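Local coordinates for conserved hypothetical protein (Pseudomonas aeruginosa, PDB 1YLL) that is of unknown function but, as a two-cupin-domain beta-barrel protein of the HutD family, is probably connected with histidine utilisation, at residues G70-D78 / F93-L104; S140-V151 / L163-L174. All coordinates share one frame; numbering follows the deposited sequence. Where two conformers were deposited one is given.

Contact 1 of 2, residues G70-D78 / F93-L104; sequences GGGMRLRVD and FSGDSEVHCTLL
The carboxylate of Asp-78 is gripped twice by the loop just before the partner strand: OD2 takes the hydroxyl of Ser-97, OG to OD2 2.6 Å, and OD1 takes the backbone N of Glu-98 at 3.0 Å. Both donors sit well above the carboxylate plane. CG of Asp-78 stands beside its own backbone N (chi1 -65°), which swings the group back across the strand, while that same N bonds to Glu-98 O. From here strands 73-77 and 99-103 run antiparallel, with Arg-74 opposite Thr-102 and Arg-76 opposite His-100 as hydrogen-bonded pairs. They are the middle strands of a four-stranded sheet in a cupin-clan barrel fold. On the face carrying Leu-75 and Val-77 the contact is apolar: Leu-75 CD2 presses on Cys-101 CB at 3.6 Å, CD1 reaches the Phe-93 ring, and Val-77 CG1 meets Ser-97 CB. Phe-55 of strand 53-55 packs against Leu-75, Val-99 and Cys-101.

The other face is polar. Both arginines bend at chi3, bringing their guanidiniums against the cross-strand side chains. The Arg-76 guanidinium plane is within 9° of the His-100 ring plane, but it is His-100 CB that sits over its face, 3.7 Å from NH2. Arg-74 rests on Thr-102 CG2, while its NE forms a salt bridge with Glu-81.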
loop_
_atom_site.group_PDB
_atom_site.type_symbol
_atom_site.label_atom_id
_atom_site.label_comp_id
_atom_site.label_asym_id
_atom_site.label_seq_id
_atom_site.Cartn_x
_atom_site.Cartn_y
_atom_site.Cartn_z
ATOM N N GLY D 70 -26.201 -18.974 7.967
ATOM C CA GLY D 70 -27.436 -19.628 8.315
ATOM C C GLY D 70 -28.642 -19.071 7.593
ATOM O O GLY D 70 -28.576 -18.036 6.937
ATOM N N GLY D 71 -29.762 -19.763 7.745
ATOM C CA GLY D 71 -30.977 -19.348 7.079
ATOM C C GLY D 71 -31.506 -17.997 7.502
ATOM O O GLY D 71 -32.144 -17.313 6.709
ATOM N N GLY D 72 -31.250 -17.600 8.743
ATOM C CA GLY D 72 -31.758 -16.326 9.195
ATOM C C GLY D 72 -32.593 -16.456 10.452
ATOM O O GLY D 72 -32.741 -17.549 11.020
HETATM N N MSE D 73 -33.171 -15.334 10.864
HETATM C CA MSE D 73 -33.947 -15.278 12.094
HETATM C C MSE D 73 -35.003 -14.183 12.021
HETATM O O MSE D 73 -35.012 -13.345 11.135
HETATM C CB MSE D 73 -33.016 -14.966 13.282
HETATM C CG MSE D 73 -32.344 -13.627 13.159
HETATM SE SE MSE D 73 -31.158 -13.177 14.673
HETATM C CE MSE D 73 -30.523 -11.480 14.006
ATOM N N ARG D 74 -35.923 -14.229 12.964
ATOM C CA ARG D 74 -36.955 -13.217 13.058
ATOM C C ARG D 74 -36.921 -12.797 14.518
ATOM O O ARG D 74 -37.002 -13.652 15.400
ATOM C CB ARG D 74 -38.347 -13.798 12.727
ATOM C CG ARG D 74 -39.477 -12.804 13.035
ATOM C CD ARG D 74 -40.876 -13.388 12.781
ATOM N NE ARG D 74 -41.358 -14.284 13.844
ATOM C CZ ARG D 74 -41.623 -15.584 13.673
ATOM N NH1 ARG D 74 -41.450 -16.153 12.486
ATOM N NH2 ARG D 74 -42.070 -16.315 14.688
ATOM N N LEU D 75 -36.782 -11.501 14.783
ATOM C CA LEU D 75 -36.765 -11.023 16.158
ATOM C C LEU D 75 -38.103 -10.410 16.541
ATOM O O LEU D 75 -38.630 -9.561 15.810
ATOM C CB LEU D 75 -35.658 -9.954 16.357
ATOM C CG LEU D 75 -34.231 -10.502 16.248
ATOM C CD1 LEU D 75 -33.234 -9.357 16.407
ATOM C CD2 LEU D 75 -34.001 -11.590 17.314
ATOM N N ARG D 76 -38.657 -10.839 17.671
ATOM C CA ARG D 76 -39.893 -10.228 18.157
ATOM C C ARG D 76 -39.393 -9.263 19.242
ATOM O O ARG D 76 -38.836 -9.691 20.247
ATOM C CB ARG D 76 -40.825 -11.271 18.768
ATOM C CG ARG D 76 -42.215 -10.733 19.027
ATOM C CD ARG D 76 -43.079 -11.832 19.619
ATOM N NE ARG D 76 -42.664 -12.121 20.980
ATOM C CZ ARG D 76 -42.589 -13.337 21.509
ATOM N NH1 ARG D 76 -42.902 -14.407 20.785
ATOM N NH2 ARG D 76 -42.182 -13.478 22.765
ATOM N N VAL D 77 -39.566 -7.965 19.015
ATOM C CA VAL D 77 -39.072 -6.935 19.927
ATOM C C VAL D 77 -40.265 -6.206 20.566
ATOM O O VAL D 77 -41.006 -5.521 19.874
ATOM C CB VAL D 77 -38.227 -5.914 19.150
ATOM C CG1 VAL D 77 -37.548 -4.940 20.126
ATOM C CG2 VAL D 77 -37.179 -6.661 18.290
ATOM N N ASP D 78 -40.412 -6.357 21.868
ATOM C CA ASP D 78 -41.528 -5.748 22.581
ATOM C C ASP D 78 -42.830 -6.089 21.861
ATOM O O ASP D 78 -43.715 -5.233 21.650
ATOM C CB ASP D 78 -41.332 -4.244 22.678
ATOM C CG ASP D 78 -40.129 -3.876 23.531
ATOM O OD1 ASP D 78 -39.895 -4.525 24.560
ATOM O OD2 ASP D 78 -39.419 -2.920 23.171
ATOM N N PHE D 93 -31.865 -2.506 17.801
ATOM C CA PHE D 93 -32.895 -2.604 18.847
ATOM C C PHE D 93 -32.276 -2.256 20.174
ATOM O O PHE D 93 -31.047 -2.245 20.345
ATOM C CB PHE D 93 -33.552 -4.004 18.850
ATOM C CG PHE D 93 -32.635 -5.134 19.235
ATOM C CD1 PHE D 93 -32.604 -5.642 20.539
ATOM C CD2 PHE D 93 -31.788 -5.709 18.270
ATOM C CE1 PHE D 93 -31.748 -6.713 20.879
ATOM C CE2 PHE D 93 -30.946 -6.758 18.599
ATOM C CZ PHE D 93 -30.916 -7.269 19.900
ATOM N N SER D 94 -33.134 -1.887 21.119
ATOM C CA SER D 94 -32.675 -1.534 22.432
ATOM C C SER D 94 -32.413 -2.734 23.331
ATOM O O SER D 94 -33.171 -3.706 23.310
ATOM C CB SER D 94 -33.725 -0.631 23.088
ATOM O OG SER D 94 -33.410 -0.416 24.445
ATOM N N GLY D 95 -31.344 -2.643 24.120
ATOM C CA GLY D 95 -31.015 -3.672 25.081
ATOM C C GLY D 95 -32.032 -3.680 26.217
ATOM O O GLY D 95 -32.019 -4.592 27.055
ATOM N N ASP D 96 -32.875 -2.657 26.274
ATOM C CA ASP D 96 -33.929 -2.585 27.299
ATOM C C ASP D 96 -35.200 -3.304 26.832
ATOM O O ASP D 96 -36.136 -3.533 27.636
ATOM C CB ASP D 96 -34.306 -1.134 27.615
ATOM C CG ASP D 96 -33.226 -0.389 28.349
ATOM O OD1 ASP D 96 -32.645 -0.929 29.310
ATOM O OD2 ASP D 96 -32.963 0.776 27.983
ATOM N N SER D 97 -35.260 -3.666 25.559
ATOM C CA SER D 97 -36.441 -4.329 25.025
ATOM C C SER D 97 -36.490 -5.818 25.347
ATOM O O SER D 97 -35.468 -6.456 25.620
ATOM C CB SER D 97 -36.519 -4.182 23.496
ATOM O OG SER D 97 -36.868 -2.868 23.082
ATOM N N GLU D 98 -37.697 -6.369 25.350
ATOM C CA GLU D 98 -37.850 -7.800 25.575
ATOM C C GLU D 98 -37.734 -8.303 24.143
ATOM O O GLU D 98 -38.391 -7.793 23.238
ATOM C CB GLU D 98 -39.231 -8.159 26.133
ATOM C CG GLU D 98 -39.333 -9.613 26.613
ATOM C CD GLU D 98 -40.766 -10.070 26.860
ATOM O OE1 GLU D 98 -41.583 -9.249 27.325
ATOM O OE2 GLU D 98 -41.069 -11.260 26.603
ATOM N N VAL D 99 -36.887 -9.298 23.954
ATOM C CA VAL D 99 -36.626 -9.848 22.633
ATOM C C VAL D 99 -36.614 -11.353 22.556
ATOM O O VAL D 99 -35.962 -12.012 23.346
ATOM C CB VAL D 99 -35.252 -9.332 22.123
ATOM C CG1 VAL D 99 -34.958 -9.887 20.734
ATOM C CG2 VAL D 99 -35.262 -7.792 22.085
ATOM N N HIS D 100 -37.342 -11.877 21.582
ATOM C CA HIS D 100 -37.352 -13.309 21.360
ATOM C C HIS D 100 -36.835 -13.553 19.945
ATOM O O HIS D 100 -37.239 -12.875 19.002
ATOM C CB HIS D 100 -38.769 -13.887 21.486
ATOM C CG HIS D 100 -38.832 -15.358 21.213
ATOM N ND1 HIS D 100 -39.089 -15.877 19.961
ATOM C CD2 HIS D 100 -38.603 -16.422 22.022
ATOM C CE1 HIS D 100 -39.022 -17.196 20.012
ATOM N NE2 HIS D 100 -38.729 -17.553 21.249
ATOM N N CYS D 101 -35.923 -14.518 19.808
ATOM C CA CYS D 101 -35.370 -14.835 18.512
ATOM C C CYS D 101 -35.947 -16.152 18.012
ATOM O O CYS D 101 -35.878 -17.161 18.706
ATOM C CB CYS D 101 -33.859 -14.985 18.632
ATOM S SG CYS D 101 -33.063 -15.652 17.145
ATOM N N THR D 102 -36.528 -16.128 16.820
ATOM C CA THR D 102 -37.035 -17.349 16.204
ATOM C C THR D 102 -36.099 -17.656 15.027
ATOM O O THR D 102 -35.939 -16.833 14.122
ATOM C CB THR D 102 -38.458 -17.136 15.646
ATOM O OG1 THR D 102 -39.357 -16.917 16.743
ATOM C CG2 THR D 102 -38.912 -18.330 14.855
ATOM N N LEU D 103 -35.467 -18.829 15.061
ATOM C CA LEU D 103 -34.591 -19.248 13.969
ATOM C C LEU D 103 -35.516 -19.704 12.834
ATOM O O LEU D 103 -36.462 -20.479 13.070
ATOM C CB LEU D 103 -33.710 -20.409 14.406
ATOM C CG LEU D 103 -32.719 -20.097 15.533
ATOM C CD1 LEU D 103 -31.886 -21.360 15.862
ATOM C CD2 LEU D 103 -31.810 -18.925 15.127
ATOM N N LEU D 104 -35.238 -19.235 11.626
ATOM C CA LEU D 104 -36.073 -19.585 10.485
ATOM C C LEU D 104 -35.877 -21.034 10.073
ATOM O O LEU D 104 -36.846 -21.790 9.923
ATOM C CB LEU D 104 -35.794 -18.653 9.313
ATOM C CG LEU D 104 -36.156 -17.178 9.569
ATOM C CD1 LEU D 104 -35.828 -16.378 8.284
ATOM C CD2 LEU D 104 -37.642 -17.027 9.942
HETATM O O HOH W 1 -39.523 -14.184 16.883
HETATM O O HOH W 2 -40.786 -11.686 24.140
#

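Contact 2 of 2, residues S140-V151 / L163-L174; sequences STLLLFAQQDGV and LAAHDCLCAEGL
Strands 141-146 and 168-171 run antiparallel, 175° between their directions, with Leu-142 and Ala-171, then Leu-144 and Leu-169, as hydrogen-bonded pairs; farther on, Gly-150 and Val-151 both face Leu-163 in a G1 beta bulge. One face of the pair is aliphatic. Leu-163, at the end of strand 158-163 of the neighbouring sheet, lays CD2 against Ala-146 CB at 3.7 Å and against Leu-144 CD1, and Leu-142 and Leu-169 meet at about a right angle through their CD2 methyls. Trp-180 of strand 178-184 touches both of these leucines, and Ile-8 of strand 6-9 touches Leu-163 and Leu-169.

The opposite face holds Leu-143, Phe-145, Cys-168 and Cys-170. Leu-143 CD2 comes within 3.5 Å of Cys-170 SG, its CG standing beside the backbone N (chi1 -59°) so that the branch leans over the neighbouring strand. Phe-145 runs alongside His-166: CZ approaches His-166 CD2 at 3.7 Å, the ring planes 36° apart, and CE1 lies 3.4 Å from His-166 O. Phe-111 stacks on the same phenyl ring.

His-166 sits in a type II turn, 164-167, which Asp-167 steadies by accepting Ala-164 N on OD1, 2.8 Å away; Arg-10 forms a salt bridge to that carboxylate oxygen. Ala-146 holds the far end of the turn with its backbone N and O: N to Asp-167 O, almost straight, and O taking His-166 N in a more bent bond. A water in the plane of the imidazole joins His-166 NE2, at 2.7 Å, to Gln-147 NE2; Gln-147 OE1 is bonded to Arg-88. The chemistry divides accordingly: dispersion and regular backbone bonds hold the strands, whereas the turn adds to its backbone bonds a carboxylate whose ionised form Arg-10 would probably favour.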
loop_
_atom_site.group_PDB
_atom_site.type_symbol
_atom_site.label_atom_id
_atom_site.label_comp_id
_atom_site.label_asym_id
_atom_site.label_seq_id
_atom_site.Cartn_x
_atom_site.Cartn_y
_atom_site.Cartn_z
ATOM N N SER D 140 -12.537 8.096 15.671
ATOM C CA SER D 140 -11.390 7.754 16.497
ATOM C C SER D 140 -11.225 6.252 16.629
ATOM O O SER D 140 -10.122 5.763 16.837
ATOM C CB SER D 140 -11.545 8.371 17.878
ATOM O OG SER D 140 -12.677 7.855 18.535
ATOM N N THR D 141 -12.334 5.514 16.538
ATOM C CA THR D 141 -12.234 4.062 16.612
ATOM C C THR D 141 -12.839 3.405 15.381
ATOM O O THR D 141 -13.945 3.774 14.969
ATOM C CB THR D 141 -12.947 3.516 17.857
ATOM O OG1 THR D 141 -12.210 3.894 19.030
ATOM C CG2 THR D 141 -13.034 1.981 17.797
ATOM N N LEU D 142 -12.089 2.498 14.761
ATOM C CA LEU D 142 -12.595 1.740 13.623
ATOM C C LEU D 142 -12.438 0.238 13.874
ATOM O O LEU D 142 -11.361 -0.239 14.203
ATOM C CB LEU D 142 -11.899 2.113 12.293
ATOM C CG LEU D 142 -12.176 1.109 11.139
ATOM C CD1 LEU D 142 -13.642 1.189 10.716
ATOM C CD2 LEU D 142 -11.310 1.376 9.924
ATOM N N LEU D 143 -13.536 -0.507 13.752
ATOM C CA LEU D 143 -13.477 -1.946 13.861
ATOM C C LEU D 143 -13.883 -2.387 12.448
ATOM O O LEU D 143 -14.947 -2.014 11.947
ATOM C CB LEU D 143 -14.491 -2.458 14.896
ATOM C CG LEU D 143 -14.275 -1.876 16.292
ATOM C CD1 LEU D 143 -15.465 -2.177 17.196
ATOM C CD2 LEU D 143 -12.986 -2.461 16.833
ATOM N N LEU D 144 -13.024 -3.143 11.764
ATOM C CA LEU D 144 -13.353 -3.564 10.400
ATOM C C LEU D 144 -13.358 -5.093 10.384
ATOM O O LEU D 144 -12.307 -5.729 10.441
ATOM C CB LEU D 144 -12.308 -2.994 9.414
ATOM C CG LEU D 144 -12.586 -3.088 7.921
ATOM C CD1 LEU D 144 -12.611 -4.531 7.500
ATOM C CD2 LEU D 144 -13.920 -2.414 7.562
ATOM N N PHE D 145 -14.556 -5.673 10.363
ATOM C CA PHE D 145 -14.737 -7.112 10.432
ATOM C C PHE D 145 -14.861 -7.712 9.044
ATOM O O PHE D 145 -15.638 -7.227 8.253
ATOM C CB PHE D 145 -16.025 -7.403 11.194
ATOM C CG PHE D 145 -16.388 -8.865 11.250
ATOM C CD1 PHE D 145 -15.763 -9.713 12.148
ATOM C CD2 PHE D 145 -17.385 -9.374 10.401
ATOM C CE1 PHE D 145 -16.121 -11.064 12.220
ATOM C CE2 PHE D 145 -17.759 -10.734 10.467
ATOM C CZ PHE D 145 -17.139 -11.564 11.359
ATOM N N ALA D 146 -14.074 -8.747 8.733
ATOM C CA ALA D 146 -14.170 -9.380 7.416
ATOM C C ALA D 146 -15.019 -10.631 7.514
ATOM O O ALA D 146 -14.679 -11.525 8.280
ATOM C CB ALA D 146 -12.763 -9.767 6.913
ATOM N N GLN D 147 -16.123 -10.711 6.776
ATOM C CA GLN D 147 -16.920 -11.937 6.839
ATOM C C GLN D 147 -16.242 -12.975 5.931
ATOM O O GLN D 147 -16.153 -14.164 6.255
ATOM C CB GLN D 147 -18.339 -11.712 6.356
ATOM C CG GLN D 147 -19.109 -12.997 6.436
ATOM C CD GLN D 147 -20.466 -12.911 5.837
ATOM O OE1 GLN D 147 -20.754 -12.026 5.029
ATOM N NE2 GLN D 147 -21.325 -13.855 6.208
ATOM N N GLN D 148 -15.767 -12.508 4.791
ATOM C CA GLN D 148 -15.092 -13.388 3.840
ATOM C C GLN D 148 -13.588 -13.089 3.794
ATOM O O GLN D 148 -13.148 -12.008 4.163
ATOM C CB GLN D 148 -15.777 -13.253 2.485
ATOM C CG GLN D 148 -17.227 -13.728 2.581
ATOM C CD GLN D 148 -18.116 -13.240 1.475
ATOM O OE1 GLN D 148 -19.025 -13.955 1.034
ATOM N NE2 GLN D 148 -17.891 -12.016 1.025
ATOM N N ASP D 149 -12.804 -14.066 3.359
ATOM C CA ASP D 149 -11.351 -13.929 3.327
ATOM C C ASP D 149 -10.772 -13.060 2.208
ATOM O O ASP D 149 -11.407 -12.832 1.187
ATOM C CB ASP D 149 -10.723 -15.329 3.224
ATOM C CG ASP D 149 -9.274 -15.353 3.665
ATOM O OD1 ASP D 149 -8.517 -14.432 3.299
ATOM O OD2 ASP D 149 -8.880 -16.286 4.388
ATOM N N GLY D 150 -9.562 -12.572 2.436
ATOM C CA GLY D 150 -8.849 -11.835 1.415
ATOM C C GLY D 150 -8.833 -10.329 1.384
ATOM O O GLY D 150 -8.374 -9.754 0.389
ATOM N N VAL D 151 -9.291 -9.672 2.447
ATOM C CA VAL D 151 -9.297 -8.220 2.422
ATOM C C VAL D 151 -8.043 -7.573 2.962
ATOM O O VAL D 151 -7.674 -7.755 4.130
ATOM C CB VAL D 151 -10.506 -7.647 3.192
ATOM C CG1 VAL D 151 -10.463 -6.112 3.172
ATOM C CG2 VAL D 151 -11.802 -8.133 2.541
ATOM N N LEU D 163 -6.861 -9.549 6.180
ATOM C CA LEU D 163 -7.804 -10.277 7.004
ATOM C C LEU D 163 -8.316 -11.576 6.389
ATOM O O LEU D 163 -8.732 -11.612 5.232
ATOM C CB LEU D 163 -9.006 -9.367 7.331
ATOM C CG LEU D 163 -8.969 -8.223 8.367
ATOM C CD1 LEU D 163 -7.804 -7.303 8.193
ATOM C CD2 LEU D 163 -10.276 -7.443 8.233
ATOM N N ALA D 164 -8.303 -12.635 7.197
ATOM C CA ALA D 164 -8.862 -13.917 6.776
ATOM C C ALA D 164 -10.331 -13.842 7.237
ATOM O O ALA D 164 -10.734 -12.860 7.901
ATOM C CB ALA D 164 -8.143 -15.078 7.474
ATOM N N ALA D 165 -11.122 -14.853 6.899
ATOM C CA ALA D 165 -12.540 -14.856 7.286
ATOM C C ALA D 165 -12.707 -14.728 8.795
ATOM O O ALA D 165 -12.094 -15.460 9.576
ATOM C CB ALA D 165 -13.230 -16.124 6.795
ATOM N N HIS D 166 -13.555 -13.774 9.167
ATOM C CA HIS D 166 -13.895 -13.404 10.538
ATOM C C HIS D 166 -12.839 -12.675 11.326
ATOM O O HIS D 166 -13.028 -12.424 12.516
ATOM C CB HIS D 166 -14.440 -14.597 11.347
ATOM C CG HIS D 166 -15.767 -15.083 10.850
ATOM N ND1 HIS D 166 -16.547 -15.982 11.548
ATOM C CD2 HIS D 166 -16.440 -14.807 9.707
ATOM C CE1 HIS D 166 -17.640 -16.240 10.853
ATOM N NE2 HIS D 166 -17.601 -15.541 9.731
ATOM N N ASP D 167 -11.725 -12.310 10.684
ATOM C CA ASP D 167 -10.702 -11.529 11.391
ATOM C C ASP D 167 -11.239 -10.087 11.476
ATOM O O ASP D 167 -12.108 -9.689 10.694
ATOM C CB ASP D 167 -9.376 -11.490 10.629
ATOM C CG ASP D 167 -8.631 -12.828 10.657
ATOM O OD1 ASP D 167 -7.618 -12.938 9.925
ATOM O OD2 ASP D 167 -9.029 -13.758 11.399
ATOM N N CYS D 168 -10.674 -9.297 12.377
ATOM C CA CYS D 168 -11.156 -7.938 12.554
ATOM C C CYS D 168 -10.060 -6.927 12.887
ATOM O O CYS D 168 -9.318 -7.094 13.838
ATOM C CB CYS D 168 -12.215 -7.947 13.661
ATOM S SG CYS D 168 -13.128 -6.370 14.007
ATOM N N LEU D 169 -9.968 -5.879 12.091
ATOM C CA LEU D 169 -9.007 -4.839 12.386
ATOM C C LEU D 169 -9.588 -4.024 13.529
ATOM O O LEU D 169 -10.782 -3.759 13.549
ATOM C CB LEU D 169 -8.839 -3.910 11.203
ATOM C CG LEU D 169 -7.982 -2.697 11.583
ATOM C CD1 LEU D 169 -6.570 -2.946 11.093
ATOM C CD2 LEU D 169 -8.525 -1.435 10.998
ATOM N N CYS D 170 -8.760 -3.649 14.498
ATOM C CA CYS D 170 -9.254 -2.799 15.585
ATOM C C CYS D 170 -8.293 -1.626 15.665
ATOM O O CYS D 170 -7.117 -1.831 15.975
ATOM C CB CYS D 170 -9.258 -3.541 16.931
ATOM S SG CYS D 170 -9.853 -2.505 18.366
ATOM N N ALA D 171 -8.766 -0.421 15.349
ATOM C CA ALA D 171 -7.935 0.783 15.432
ATOM C C ALA D 171 -8.570 1.758 16.424
ATOM O O ALA D 171 -9.731 2.155 16.287
ATOM C CB ALA D 171 -7.792 1.448 14.062
ATOM N N GLU D 172 -7.805 2.154 17.431
ATOM C CA GLU D 172 -8.342 3.054 18.437
ATOM C C GLU D 172 -7.442 4.261 18.593
ATOM O O GLU D 172 -6.281 4.203 18.232
ATOM C CB GLU D 172 -8.436 2.347 19.796
ATOM C CG GLU D 172 -9.711 1.584 20.071
ATOM C CD GLU D 172 -9.692 0.970 21.464
ATOM O OE1 GLU D 172 -8.851 0.081 21.701
ATOM O OE2 GLU D 172 -10.506 1.385 22.319
ATOM N N GLY D 173 -8.001 5.337 19.124
ATOM C CA GLY D 173 -7.232 6.546 19.361
ATOM C C GLY D 173 -6.765 7.274 18.121
ATOM O O GLY D 173 -5.756 7.984 18.156
ATOM N N LEU D 174 -7.484 7.087 17.018
ATOM C CA LEU D 174 -7.149 7.741 15.759
ATOM C C LEU D 174 -7.432 9.221 15.907
ATOM O O LEU D 174 -8.417 9.610 16.533
ATOM C CB LEU D 174 -7.990 7.156 14.615
ATOM C CG LEU D 174 -7.778 5.672 14.276
ATOM C CD1 LEU D 174 -9.018 5.115 13.583
ATOM C CD2 LEU D 174 -6.578 5.514 13.383
HETATM O O HOH W 3 -10.695 5.637 20.344
HETATM O O HOH W 4 -19.594 -16.004 7.930
HETATM O O HOH W 5 -11.046 -10.655 4.477
HETATM O O HOH W 6 -10.195 -17.634 5.936
#

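Overall arrangement
From the N terminus, strand 62-69 leads into contact 1, where 70-78 pairs with 93-104 and closes a loop holding strand 80-81 and the start of 91-94. After 108-115 and 120-129, contact 2 joins 140-151 to 163-174, closing a second loop, 152-162, that holds most of the hairpin of strands 151-155 and 158-163. The two loops follow in series and neither nest nor cross. Contact 1 joins the two middle strands of a four-stranded sheet and, through Phe-93, packs them against edge strand 91-94 of the six-stranded sheet; contact 2 joins two inner strands of a five-stranded sheet. Their centres lie about 26 Å apart. Strand 62-69 touches side chains of both.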